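Local coordinates for adenosine monophosphate-protein transferase (Sulfolobus tokodaii, PDB 2EKM), which is of unknown function but probably acts on adenosine or its nucleotides, as adenosine-specific kinases are thought to, at residues A[4-10]-A[117-123]. Sequence-based numbering, arbitrary orientation.
Sequences KIDVIRV and LQVLVAE
Two antiparallel strands distant in sequence pair here: 4-10, an edge strand, within this chain, of a three-stranded sheet, runs beside the central strand 117-123, which pairs on its other edge with strand 128-135. Both backbones are extended, their axes 4.5 Å apart at closest approach and 151° between their directions. The register sets Lys4 against Glu123 and Ile8 against Val119; Ile5 with Ala122, Val7 with Leu120 and Arg9 with Gln118 are non-hydrogen-bonded pairs. Hydrogen-bonded pairs carry the ladder: Asp6 N to Val121 O (2.8 Å) and Val121 N to Asp6 O (2.9 Å), then Ile8 N to Val119 O and Val119 N to Ile8 O (both 2.8 Å). At one end Glu123 N reaches Lys4 O at 2.9 Å, while Lys4 N to Glu123 O is weak (3.5 Å). At the other, Val10 N meets Leu117 O at 3.0 Å, and a water bridges Leu117 N (2.8 Å), Arg9 NH1 (2.9 Å) and Val10 O (2.6 Å). On one face Val10 CG2 lies 3.5 Å from Val119 CG2, and Ile8, m at both chi1 and chi2, places CG1 3.8 Å from Val121 CG2. Helix 65-78 and strand 16-22 pack against this apolar part. Farther along, Asp6 and Glu123 share Arg128 in salt bridges. On the opposite face Val7 CG2 touches Leu120 CD2 (4.1 Å); there Ile5 and Val7 meet Val3 of a second subunit, and Arg9 NH1 hydrogen-bonds to Gln126 of that subunit. The arrangement is that of an antiparallel beta sheet with the apolar part of one face on its own chain's core and the other face at a subunit interface.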
ATOM      1  N   LYS A   4     -12.866  17.397   4.689  1.00 30.69           N
ATOM      2  CA  LYS A   4     -12.093  17.849   5.836  1.00 28.69           C
ATOM      3  C   LYS A   4     -10.981  16.849   6.144  1.00 27.76           C
ATOM      4  O   LYS A   4     -11.155  15.643   5.964  1.00 24.47           O
ATOM      5  CB  LYS A   4     -12.998  17.986   7.058  1.00 30.28           C
ATOM      6  CG  LYS A   4     -12.259  18.406   8.316  1.00 34.16           C
ATOM      7  CD  LYS A   4     -13.173  18.399   9.529  1.00 38.01           C
ATOM      8  CE  LYS A   4     -12.408  18.782  10.787  1.00 38.93           C
ATOM      9  NZ  LYS A   4     -13.267  18.718  11.999  1.00 40.99           N
ATOM     10  N   ILE A   5      -9.841  17.353   6.604  1.00 24.70           N
ATOM     11  CA  ILE A   5      -8.720  16.489   6.945  1.00 26.30           C
ATOM     12  C   ILE A   5      -8.332  16.662   8.409  1.00 27.11           C
ATOM     13  O   ILE A   5      -8.091  17.777   8.873  1.00 26.97           O
ATOM     14  CB  ILE A   5      -7.485  16.782   6.064  1.00 26.54           C
ATOM     15  CG1 ILE A   5      -7.809  16.486   4.597  1.00 26.46           C
ATOM     16  CG2 ILE A   5      -6.302  15.930   6.523  1.00 25.46           C
ATOM     17  CD1 ILE A   5      -6.654  16.763   3.645  1.00 26.64           C
ATOM     18  N   ASP A   6      -8.286  15.548   9.132  1.00 27.09           N
ATOM     19  CA  ASP A   6      -7.924  15.546  10.546  1.00 27.82           C
ATOM     20  C   ASP A   6      -6.537  14.949  10.731  1.00 27.18           C
ATOM     21  O   ASP A   6      -6.132  14.056   9.986  1.00 25.67           O
ATOM     22  CB  ASP A   6      -8.934  14.726  11.351  1.00 30.87           C
ATOM     23  CG  ASP A   6     -10.290  15.397  11.445  1.00 35.49           C
ATOM     24  OD1 ASP A   6     -10.379  16.610  11.169  1.00 37.87           O
ATOM     25  OD2 ASP A   6     -11.269  14.713  11.805  1.00 39.74           O
ATOM     26  N   VAL A   7      -5.810  15.458  11.719  1.00 25.05           N
ATOM     27  CA  VAL A   7      -4.471  14.970  12.027  1.00 23.55           C
ATOM     28  C   VAL A   7      -4.569  14.248  13.363  1.00 23.01           C
ATOM     29  O   VAL A   7      -4.748  14.879  14.400  1.00 24.79           O
ATOM     30  CB  VAL A   7      -3.462  16.131  12.153  1.00 23.54           C
ATOM     31  CG1 VAL A   7      -2.067  15.581  12.437  1.00 21.70           C
ATOM     32  CG2 VAL A   7      -3.469  16.963  10.872  1.00 22.81           C
ATOM     33  N   ILE A   8      -4.451  12.926  13.329  1.00 22.04           N
ATOM     34  CA  ILE A   8      -4.559  12.105  14.530  1.00 22.60           C
ATOM     35  C   ILE A   8      -3.217  11.717  15.150  1.00 22.03           C
ATOM     36  O   ILE A   8      -2.370  11.117  14.487  1.00 20.17           O
ATOM     37  CB  ILE A   8      -5.345  10.800  14.224  1.00 24.34           C
ATOM     38  CG1 ILE A   8      -6.717  11.144  13.635  1.00 25.49           C
ATOM     39  CG2 ILE A   8      -5.493   9.959  15.488  1.00 23.99           C
ATOM     40  CD1 ILE A   8      -7.575  12.010  14.531  1.00 25.64           C
ATOM     41  N   ARG A   9      -3.038  12.056  16.424  1.00 21.22           N
ATOM     42  CA  ARG A   9      -1.820  11.722  17.152  1.00 22.17           C
ATOM     43  C   ARG A   9      -1.919  10.293  17.672  1.00 22.43           C
ATOM     44  O   ARG A   9      -2.849   9.959  18.405  1.00 23.33           O
ATOM     45  CB  ARG A   9      -1.616  12.680  18.332  1.00 23.47           C
ATOM     46  CG  ARG A   9      -0.523  12.244  19.317  1.00 25.22           C
ATOM     47  CD  ARG A   9       0.844  12.109  18.648  1.00 24.83           C
ATOM     48  NE  ARG A   9       1.331  13.388  18.134  1.00 27.26           N
ATOM     49  CZ  ARG A   9       2.385  13.524  17.334  1.00 26.22           C
ATOM     50  NH1 ARG A   9       3.073  12.456  16.953  1.00 24.84           N
ATOM     51  NH2 ARG A   9       2.742  14.726  16.904  1.00 25.90           N
ATOM     52  N   VAL A  10      -0.962   9.456  17.289  1.00 20.94           N
ATOM     53  CA  VAL A  10      -0.943   8.061  17.717  1.00 21.43           C
ATOM     54  C   VAL A  10       0.003   7.878  18.901  1.00 21.85           C
ATOM     55  O   VAL A  10       1.192   8.176  18.799  1.00 22.04           O
ATOM     56  CB  VAL A  10      -0.489   7.135  16.560  1.00 20.27           C
ATOM     57  CG1 VAL A  10      -0.318   5.704  17.067  1.00 18.75           C
ATOM     58  CG2 VAL A  10      -1.516   7.178  15.429  1.00 17.83           C
ATOM     59  N   LEU A 117       4.121   9.520  15.633  1.00 19.71           N
ATOM     60  CA  LEU A 117       3.320   9.275  14.442  1.00 18.30           C
ATOM     61  C   LEU A 117       1.968   9.967  14.395  1.00 19.67           C
ATOM     62  O   LEU A 117       1.235  10.004  15.382  1.00 17.88           O
ATOM     63  CB  LEU A 117       3.108   7.766  14.284  1.00 18.01           C
ATOM     64  CG  LEU A 117       2.240   7.267  13.121  1.00 19.28           C
ATOM     65  CD1 LEU A 117       3.009   7.386  11.812  1.00 16.99           C
ATOM     66  CD2 LEU A 117       1.844   5.807  13.371  1.00 16.72           C
ATOM     67  N   GLN A 118       1.646  10.505  13.222  1.00 19.13           N
ATOM     68  CA  GLN A 118       0.369  11.164  12.989  1.00 17.96           C
ATOM     69  C   GLN A 118      -0.317  10.440  11.832  1.00 18.85           C
ATOM     70  O   GLN A 118       0.327  10.093  10.839  1.00 16.49           O
ATOM     71  CB  GLN A 118       0.569  12.628  12.595  1.00 17.91           C
ATOM     72  CG  GLN A 118       0.950  13.574  13.724  1.00 16.94           C
ATOM     73  CD  GLN A 118       1.207  14.982  13.216  1.00 18.49           C
ATOM     74  OE1 GLN A 118       1.019  15.966  13.937  1.00 20.93           O
ATOM     75  NE2 GLN A 118       1.648  15.084  11.969  1.00 17.85           N
ATOM     76  N   VAL A 119      -1.617  10.203  11.966  1.00 17.80           N
ATOM     77  CA  VAL A 119      -2.378   9.556  10.909  1.00 17.00           C
ATOM     78  C   VAL A 119      -3.294  10.625  10.326  1.00 18.25           C
ATOM     79  O   VAL A 119      -4.021  11.297  11.059  1.00 17.30           O
ATOM     80  CB  VAL A 119      -3.219   8.373  11.446  1.00 16.77           C
ATOM     81  CG1 VAL A 119      -4.050   7.774  10.322  1.00 16.86           C
ATOM     82  CG2 VAL A 119      -2.300   7.307  12.033  1.00 15.86           C
ATOM     83  N   LEU A 120      -3.227  10.795   9.008  1.00 18.16           N
ATOM     84  CA  LEU A 120      -4.031  11.784   8.302  1.00 17.08           C
ATOM     85  C   LEU A 120      -5.336  11.134   7.868  1.00 18.66           C
ATOM     86  O   LEU A 120      -5.339  10.181   7.090  1.00 17.09           O
ATOM     87  CB  LEU A 120      -3.254  12.306   7.090  1.00 16.37           C
ATOM     88  CG  LEU A 120      -1.861  12.856   7.435  1.00 18.14           C
ATOM     89  CD1 LEU A 120      -1.084  13.142   6.166  1.00 15.76           C
ATOM     90  CD2 LEU A 120      -1.992  14.112   8.284  1.00 19.91           C
ATOM     91  N   VAL A 121      -6.447  11.665   8.368  1.00 19.68           N
ATOM     92  CA  VAL A 121      -7.759  11.110   8.071  1.00 20.20           C
ATOM     93  C   VAL A 121      -8.696  12.081   7.357  1.00 21.32           C
ATOM     94  O   VAL A 121      -8.960  13.180   7.841  1.00 20.75           O
ATOM     95  CB  VAL A 121      -8.443  10.638   9.374  1.00 20.77           C
ATOM     96  CG1 VAL A 121      -9.749   9.928   9.059  1.00 19.37           C
ATOM     97  CG2 VAL A 121      -7.503   9.729  10.148  1.00 18.97           C
ATOM     98  N   ALA A 122      -9.190  11.666   6.196  1.00 20.97           N
ATOM     99  CA  ALA A 122     -10.117  12.487   5.430  1.00 21.17           C
ATOM    100  C   ALA A 122     -11.519  12.095   5.874  1.00 22.71           C
ATOM    101  O   ALA A 122     -11.792  10.919   6.125  1.00 23.94           O
ATOM    102  CB  ALA A 122      -9.946  12.228   3.943  1.00 21.33           C
ATOM    103  N   GLU A 123     -12.405  13.074   5.980  1.00 22.63           N
ATOM    104  CA  GLU A 123     -13.770  12.797   6.398  1.00 23.25           C
ATOM    105  C   GLU A 123     -14.741  13.277   5.328  1.00 23.43           C
ATOM    106  O   GLU A 123     -14.567  14.358   4.767  1.00 22.71           O
ATOM    107  CB  GLU A 123     -14.055  13.493   7.734  1.00 26.33           C
ATOM    108  CG  GLU A 123     -15.325  13.033   8.423  1.00 31.12           C
ATOM    109  CD  GLU A 123     -15.434  13.568   9.838  1.00 36.07           C
ATOM    110  OE1 GLU A 123     -15.422  14.810  10.005  1.00 36.16           O
ATOM    111  OE2 GLU A 123     -15.526  12.746  10.780  1.00 34.65           O
TER
HETATM  112  O   HOH W   1       3.087   9.822  18.212  1.00 23.28           O